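PDB 3VTX: MamA from Candidatus Magnetobacterium bavaricum, which is a mostly helical tetratricopeptide-repeat protein, of a fold that generally serves as a scaffold for protein-protein interaction. Local coordinates for residues Tyr111-Val116 and Ile127-Lys132. Sequence-based numbering, arbitrary orientation. Where two conformers were deposited one is given.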
loop_
_atom_site.group_PDB
_atom_site.type_symbol
_atom_site.label_atom_id
_atom_site.label_comp_id
_atom_site.label_asym_id
_atom_site.label_seq_id
_atom_site.Cartn_x
_atom_site.Cartn_y
_atom_site.Cartn_z
ATOM N N TYR A 111 -0.713 7.189 3.677
ATOM C CA TYR A 111 -1.176 7.700 2.358
ATOM C C TYR A 111 -2.343 6.852 1.842
ATOM O O TYR A 111 -3.412 7.382 1.522
ATOM C CB TYR A 111 -0.083 7.844 1.330
ATOM C CG TYR A 111 -0.515 8.579 0.095
ATOM C CD1 TYR A 111 -1.036 9.848 0.226
ATOM C CD2 TYR A 111 -0.509 7.995 -1.126
ATOM C CE1 TYR A 111 -1.503 10.553 -0.894
ATOM C CE2 TYR A 111 -0.997 8.685 -2.261
ATOM C CZ TYR A 111 -1.473 9.956 -2.103
ATOM O OH TYR A 111 -1.930 10.614 -3.236
ATOM N N LYS A 112 -2.180 5.549 1.873
ATOM C CA LYS A 112 -3.264 4.651 1.454
ATOM C C LYS A 112 -4.520 4.844 2.301
ATOM O O LYS A 112 -5.674 4.845 1.770
ATOM C CB LYS A 112 -2.835 3.160 1.491
ATOM C CG LYS A 112 -1.898 2.679 0.382
ATOM C CD LYS A 112 -2.503 2.426 -1.021
ATOM C CE LYS A 112 -1.754 1.254 -1.731
ATOM N NZ LYS A 112 -2.226 1.090 -3.144
ATOM N N LEU A 113 -4.367 5.012 3.627
ATOM C CA LEU A 113 -5.480 5.200 4.532
ATOM C C LEU A 113 -6.209 6.460 4.170
ATOM O O LEU A 113 -7.429 6.491 4.111
ATOM C CB LEU A 113 -4.971 5.285 6.018
ATOM C CG LEU A 113 -6.089 5.540 6.985
ATOM C CD1 LEU A 113 -7.117 4.315 7.104
ATOM C CD2 LEU A 113 -5.400 5.819 8.389
ATOM N N GLY A 114 -5.446 7.485 3.849
ATOM C CA GLY A 114 -6.041 8.726 3.392
ATOM C C GLY A 114 -6.835 8.582 2.077
ATOM O O GLY A 114 -7.979 9.101 1.960
ATOM N N LEU A 115 -6.282 7.803 1.145
ATOM C CA LEU A 115 -6.940 7.527 -0.125
ATOM C C LEU A 115 -8.254 6.805 0.157
ATOM O O LEU A 115 -9.315 7.135 -0.461
ATOM C CB LEU A 115 -6.087 6.698 -1.056
ATOM C CG LEU A 115 -4.858 7.443 -1.598
ATOM C CD1 LEU A 115 -4.077 6.431 -2.480
ATOM C CD2 LEU A 115 -5.168 8.756 -2.427
ATOM N N VAL A 116 -8.233 5.831 1.035
ATOM C CA VAL A 116 -9.441 5.075 1.363
ATOM C C VAL A 116 -10.511 6.042 1.985
ATOM O O VAL A 116 -11.676 6.075 1.487
ATOM C CB VAL A 116 -9.168 3.905 2.275
ATOM C CG1 VAL A 116 -10.503 3.138 2.611
ATOM C CG2 VAL A 116 -8.223 2.921 1.672
ATOM N N ILE A 127 -7.548 14.126 5.249
ATOM C CA ILE A 127 -6.584 15.199 5.403
ATOM C C ILE A 127 -5.625 14.843 6.572
ATOM O O ILE A 127 -4.417 15.099 6.451
ATOM C CB ILE A 127 -7.257 16.536 5.538
ATOM C CG1 ILE A 127 -7.948 16.896 4.223
ATOM C CG2 ILE A 127 -6.198 17.623 6.000
ATOM C CD1 ILE A 127 -9.099 17.978 4.351
ATOM N N GLU A 128 -6.148 14.348 7.686
ATOM C CA GLU A 128 -5.283 14.004 8.838
ATOM C C GLU A 128 -4.196 12.996 8.398
ATOM O O GLU A 128 -3.003 13.187 8.660
ATOM C CB GLU A 128 -6.170 13.443 9.965
ATOM C CG GLU A 128 -5.435 12.954 11.251
ATOM C CD GLU A 128 -6.419 12.507 12.347
ATOM O OE1 GLU A 128 -7.540 11.961 12.073
ATOM O OE2 GLU A 128 -6.043 12.706 13.493
ATOM N N ALA A 129 -4.599 11.971 7.638
ATOM C CA ALA A 129 -3.664 10.915 7.202
ATOM C C ALA A 129 -2.672 11.489 6.188
ATOM O O ALA A 129 -1.464 11.199 6.174
ATOM C CB ALA A 129 -4.460 9.739 6.511
ATOM N N TYR A 130 -3.152 12.325 5.265
ATOM C CA TYR A 130 -2.210 12.938 4.330
ATOM C C TYR A 130 -1.171 13.896 4.994
ATOM O O TYR A 130 -0.021 13.986 4.510
ATOM C CB TYR A 130 -2.927 13.741 3.234
ATOM C CG TYR A 130 -3.924 12.977 2.380
ATOM C CD1 TYR A 130 -3.633 11.722 1.906
ATOM C CD2 TYR A 130 -5.148 13.579 1.982
ATOM C CE1 TYR A 130 -4.532 11.057 1.033
ATOM C CE2 TYR A 130 -6.076 12.904 1.129
ATOM C CZ TYR A 130 -5.760 11.624 0.722
ATOM O OH TYR A 130 -6.574 11.012 -0.217
ATOM N N GLU A 131 -1.634 14.647 5.988
ATOM C CA GLU A 131 -0.790 15.547 6.758
ATOM C C GLU A 131 0.312 14.714 7.418
ATOM O O GLU A 131 1.501 15.109 7.381
ATOM C CB GLU A 131 -1.628 16.305 7.781
ATOM C CG GLU A 131 -2.393 17.444 7.126
ATOM C CD GLU A 131 -3.263 18.217 8.047
ATOM O OE1 GLU A 131 -3.635 17.685 9.123
ATOM O OE2 GLU A 131 -3.581 19.386 7.697
ATOM N N LYS A 132 -0.069 13.555 7.931
ATOM C CA LYS A 132 0.923 12.673 8.578
ATOM C C LYS A 132 1.874 12.201 7.547
ATOM O O LYS A 132 3.052 12.134 7.818
ATOM C CB LYS A 132 0.270 11.496 9.268
ATOM C CG LYS A 132 1.131 10.698 10.164
ATOM C CD LYS A 132 1.514 11.441 11.467
ATOM C CE LYS A 132 2.521 10.551 12.268
ATOM N NZ LYS A 132 3.245 11.338 13.333
#
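Tyr130 reaches across to helix 107-119 between Tyr111 and the backbone of Gly114. From its CB, CG is set anti to the carbonyl carbon (chi1 -58°), which puts it beside the backbone N; from there the ring extends toward helix 107-119. Tyr130 CD1 comes first against the Tyr111 ring, 3.6 Å from Tyr111 CD1. One atom further, Tyr130 CE1 touches two partners, Tyr111 CE1 and the carbonyl carbon of Gly114. The two rings meet obliquely, planes at 47°. CZ lies against the same Gly114 carbonyl carbon, and at the tip Tyr130 OH is 3.2 Å from Gly114 O. Leu115 CD2 also reaches this tip, 3.5 Å from Tyr130 OH. Helices 107-119 and 123-136 are the two antiparallel helices of a tetratricopeptide repeat, and the axes of segments 111-116 and 127-132 approach to 7.8 Å. With an alanine facing a glycine, the backbones come close here, Gly114 CA to Ala129 CA 5.0 Å. Ala129 points its CB at the bare backbone of Gly114, 3.6 Å from Gly114 N. Leu113 CD2 borders that methyl more loosely. Beyond the pair, Tyr111 OH is hydrogen-bonded to Ser146 and Arg142 of helix 141-153, whose Ser146 and Ile147 also touch Tyr130.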